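Long-range contact in SusD superfamily protein (Bacteroides thetaiotaomicron VPI-5482, PDB 3HDX), which probably binds polysaccharide at the outer membrane as a member of the SusD family: residues 79-90 with 133-144. Numbering follows the deposited sequence.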
# COMPACT_ATOMS: atom_id res chain seq x y z
N TYR A 79 -4.80 15.74 0.69
CA TYR A 79 -5.21 16.87 -0.15
C TYR A 79 -3.99 17.63 -0.70
O TYR A 79 -4.07 18.19 -1.80
CB TYR A 79 -6.25 17.78 0.52
CG TYR A 79 -7.56 17.08 0.57
CD1 TYR A 79 -8.30 16.93 -0.61
CD2 TYR A 79 -8.06 16.54 1.74
CE1 TYR A 79 -9.49 16.23 -0.62
CE2 TYR A 79 -9.24 15.87 1.73
CZ TYR A 79 -9.96 15.72 0.55
OH TYR A 79 -11.11 14.98 0.59
N ALA A 80 -2.84 17.58 -0.00
CA ALA A 80 -1.63 18.19 -0.57
C ALA A 80 -1.24 17.51 -1.89
O ALA A 80 -0.81 18.17 -2.84
CB ALA A 80 -0.46 18.18 0.44
N VAL A 81 -1.38 16.18 -1.93
CA VAL A 81 -1.10 15.43 -3.16
C VAL A 81 -2.10 15.84 -4.26
O VAL A 81 -1.72 16.14 -5.40
CB VAL A 81 -1.23 13.92 -2.95
CG1 VAL A 81 -1.10 13.15 -4.29
CG2 VAL A 81 -0.23 13.42 -1.89
N ILE A 82 -3.37 15.76 -3.91
CA ILE A 82 -4.48 16.01 -4.85
C ILE A 82 -4.35 17.43 -5.46
O ILE A 82 -4.44 17.59 -6.66
CB ILE A 82 -5.83 15.83 -4.11
CG1 ILE A 82 -6.04 14.33 -3.78
CG2 ILE A 82 -7.03 16.42 -4.90
CD1 ILE A 82 -7.01 14.05 -2.60
N ASN A 83 -4.07 18.43 -4.62
CA ASN A 83 -3.97 19.80 -5.09
C ASN A 83 -2.72 20.00 -5.98
O ASN A 83 -2.78 20.66 -7.04
CB ASN A 83 -3.97 20.76 -3.89
CG ASN A 83 -4.40 22.15 -4.26
OD1 ASN A 83 -5.22 22.33 -5.16
ND2 ASN A 83 -3.91 23.13 -3.54
N ALA A 84 -1.58 19.44 -5.57
CA ALA A 84 -0.35 19.55 -6.38
C ALA A 84 -0.55 18.89 -7.76
O ALA A 84 -0.11 19.42 -8.80
CB ALA A 84 0.84 18.94 -5.65
N ALA A 85 -1.23 17.74 -7.78
CA ALA A 85 -1.56 17.07 -9.06
C ALA A 85 -2.50 17.94 -9.91
O ALA A 85 -2.25 18.11 -11.09
CB ALA A 85 -2.19 15.68 -8.79
N SER A 86 -3.53 18.51 -9.30
CA SER A 86 -4.46 19.35 -10.03
C SER A 86 -3.75 20.58 -10.65
O SER A 86 -4.00 20.91 -11.82
CB SER A 86 -5.57 19.84 -9.11
OG SER A 86 -6.31 18.74 -8.63
N VAL A 87 -2.87 21.21 -9.87
CA VAL A 87 -2.09 22.36 -10.38
C VAL A 87 -1.20 21.93 -11.55
O VAL A 87 -1.14 22.62 -12.60
CB VAL A 87 -1.25 23.05 -9.26
CG1 VAL A 87 -0.32 24.13 -9.87
CG2 VAL A 87 -2.17 23.70 -8.23
N PHE A 88 -0.52 20.79 -11.40
CA PHE A 88 0.34 20.29 -12.46
C PHE A 88 -0.47 20.10 -13.76
O PHE A 88 -0.05 20.54 -14.84
CB PHE A 88 1.02 18.97 -12.04
CG PHE A 88 2.05 18.48 -13.02
CD1 PHE A 88 1.70 17.89 -14.23
CD2 PHE A 88 3.42 18.66 -12.74
CE1 PHE A 88 2.67 17.51 -15.12
CE2 PHE A 88 4.36 18.26 -13.62
CZ PHE A 88 4.00 17.72 -14.82
N MSE A 89 -1.65 19.49 -13.66
CA MSE A 89 -2.46 19.26 -14.86
C MSE A 89 -2.95 20.55 -15.51
O MSE A 89 -3.13 20.58 -16.73
CB MSE A 89 -3.64 18.35 -14.54
CG MSE A 89 -3.17 16.97 -14.06
SE MSE A 89 -4.54 15.87 -13.31
CE MSE A 89 -5.47 15.45 -14.87
N GLU A 90 -3.17 21.59 -14.69
CA GLU A 90 -3.62 22.88 -15.19
C GLU A 90 -2.50 23.66 -15.86
O GLU A 90 -2.75 24.35 -16.89
CB GLU A 90 -4.21 23.73 -14.04
CG GLU A 90 -5.51 23.15 -13.50
CD GLU A 90 -5.91 23.64 -12.11
OE1 GLU A 90 -5.26 24.61 -11.59
OE2 GLU A 90 -6.93 23.08 -11.58
N PRO A 133 -14.22 14.72 1.05
CA PRO A 133 -14.64 15.71 0.02
C PRO A 133 -13.98 15.48 -1.36
O PRO A 133 -12.75 15.32 -1.44
CB PRO A 133 -14.20 17.06 0.61
CG PRO A 133 -14.05 16.81 2.04
CD PRO A 133 -13.78 15.37 2.29
N LEU A 134 -14.82 15.38 -2.39
CA LEU A 134 -14.31 15.14 -3.73
C LEU A 134 -13.98 16.47 -4.42
O LEU A 134 -14.87 17.17 -4.89
CB LEU A 134 -15.29 14.30 -4.54
CG LEU A 134 -14.84 13.97 -5.98
CD1 LEU A 134 -13.44 13.34 -6.09
CD2 LEU A 134 -15.96 13.08 -6.66
N VAL A 135 -12.70 16.83 -4.39
CA VAL A 135 -12.16 18.03 -5.00
C VAL A 135 -11.46 17.64 -6.33
O VAL A 135 -10.50 16.86 -6.33
CB VAL A 135 -11.20 18.75 -4.04
CG1 VAL A 135 -10.64 20.04 -4.70
CG2 VAL A 135 -11.90 19.05 -2.68
N THR A 136 -11.90 18.22 -7.44
CA THR A 136 -11.41 17.85 -8.78
C THR A 136 -10.66 18.99 -9.50
O THR A 136 -10.39 18.91 -10.72
CB THR A 136 -12.65 17.43 -9.65
OG1 THR A 136 -13.53 18.56 -9.75
CG2 THR A 136 -13.39 16.24 -9.01
N TYR A 137 -10.36 20.05 -8.74
CA TYR A 137 -9.74 21.26 -9.28
C TYR A 137 -8.79 21.86 -8.25
O TYR A 137 -8.94 21.59 -7.04
CB TYR A 137 -10.85 22.25 -9.63
CG TYR A 137 -11.78 22.60 -8.47
CD1 TYR A 137 -12.87 21.80 -8.16
CD2 TYR A 137 -11.53 23.73 -7.66
CE1 TYR A 137 -13.67 22.07 -7.09
CE2 TYR A 137 -12.36 24.03 -6.60
CZ TYR A 137 -13.43 23.22 -6.32
OH TYR A 137 -14.27 23.50 -5.29
N SER A 138 -7.87 22.71 -8.71
CA SER A 138 -6.92 23.29 -7.76
C SER A 138 -7.53 24.43 -6.95
O SER A 138 -8.51 25.09 -7.36
CB SER A 138 -5.66 23.78 -8.45
OG SER A 138 -5.93 24.92 -9.22
N TYR A 139 -6.96 24.65 -5.77
CA TYR A 139 -7.41 25.71 -4.87
C TYR A 139 -6.19 26.28 -4.16
O TYR A 139 -5.12 25.70 -4.23
CB TYR A 139 -8.47 25.21 -3.89
CG TYR A 139 -8.02 24.04 -3.06
CD1 TYR A 139 -8.14 22.73 -3.54
CD2 TYR A 139 -7.42 24.23 -1.83
CE1 TYR A 139 -7.69 21.65 -2.78
CE2 TYR A 139 -6.96 23.16 -1.05
CZ TYR A 139 -7.10 21.87 -1.54
OH TYR A 139 -6.65 20.84 -0.78
N ASP A 140 -6.36 27.44 -3.54
CA ASP A 140 -5.23 28.09 -2.85
C ASP A 140 -4.88 27.42 -1.55
O ASP A 140 -5.77 27.06 -0.77
CB ASP A 140 -5.56 29.56 -2.54
CG ASP A 140 -5.65 30.43 -3.79
OD1 ASP A 140 -5.11 30.09 -4.86
OD2 ASP A 140 -6.24 31.52 -3.68
N ASN A 141 -3.57 27.30 -1.29
CA ASN A 141 -3.07 26.84 0.03
C ASN A 141 -3.60 27.78 1.09
O ASN A 141 -3.73 28.99 0.86
CB ASN A 141 -1.55 26.86 0.08
CG ASN A 141 -0.93 25.70 -0.64
OD1 ASN A 141 -1.12 24.55 -0.23
ND2 ASN A 141 -0.17 25.99 -1.71
N GLY A 142 -3.98 27.21 2.23
CA GLY A 142 -4.59 27.98 3.33
C GLY A 142 -6.10 28.05 3.22
O GLY A 142 -6.75 28.56 4.13
N THR A 143 -6.66 27.58 2.10
CA THR A 143 -8.09 27.54 1.94
C THR A 143 -8.41 26.07 1.61
O THR A 143 -7.52 25.25 1.28
CB THR A 143 -8.56 28.43 0.78
OG1 THR A 143 -8.23 27.84 -0.50
CG2 THR A 143 -7.94 29.85 0.89
N PHE A 144 -9.68 25.74 1.75
CA PHE A 144 -10.18 24.45 1.31
C PHE A 144 -11.60 24.67 0.81
O PHE A 144 -12.37 25.45 1.42
CB PHE A 144 -10.15 23.43 2.45
CG PHE A 144 -10.44 22.05 1.99
CD1 PHE A 144 -9.45 21.33 1.33
CD2 PHE A 144 -11.71 21.48 2.17
CE1 PHE A 144 -9.72 20.02 0.84
CE2 PHE A 144 -11.99 20.18 1.72
CZ PHE A 144 -10.99 19.44 1.05
O HOH W 1 -7.15 20.05 -6.04
O HOH W 2 -2.17 22.42 -1.27
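Tyr79 is buried where helix 76-91 meets the loop between helices 104-129 and 152-169. Phe144 turns its edge onto one face of the Tyr79 ring in a T-shaped stack, planes 72° apart, with CE1 of Phe144 3.7 Å from CG of Tyr79. Tyr79 OH donates to Pro133 O at 2.6 Å, in the carbonyl plane and on a lone pair, while the hydroxyl of Tyr139 reaches Tyr79 CB. Trp75 adds a second edge-to-face partner, and Met125 of helix 104-129 also packs on Tyr79. A leucine in place of Tyr79 would probably leave Pro133 O without its donor and Phe144 without a ring face to rest on.

One turn along the helix, the Asn83 amide lies over a face of the Tyr139 ring, the planes only 14° apart. With CG anti to the backbone N (chi1 -158°), that amide also grips the backbone of Tyr139: OD1 accepts from Tyr139 N at 3.0 Å and ND2 donates to Tyr139 O at 2.9 Å. A water bridges OD1, Ser86 OG and Tyr137 O.

Toward the exposed end packing gives way to polar contacts. In one of the two conformers of Glu90, OE2 accepts from Ser138 N at 3.0 Å on its syn side, while Val87 CG2 touches Ser138 CB. Another water joins Asn83 ND2 to Asn141 OD1. Lacking regular structure, the loop is thus fixed to the helix chiefly by side chains bonding its backbone: Tyr79 satisfies Pro133 O, and Asn83 both the N and the O of Tyr139.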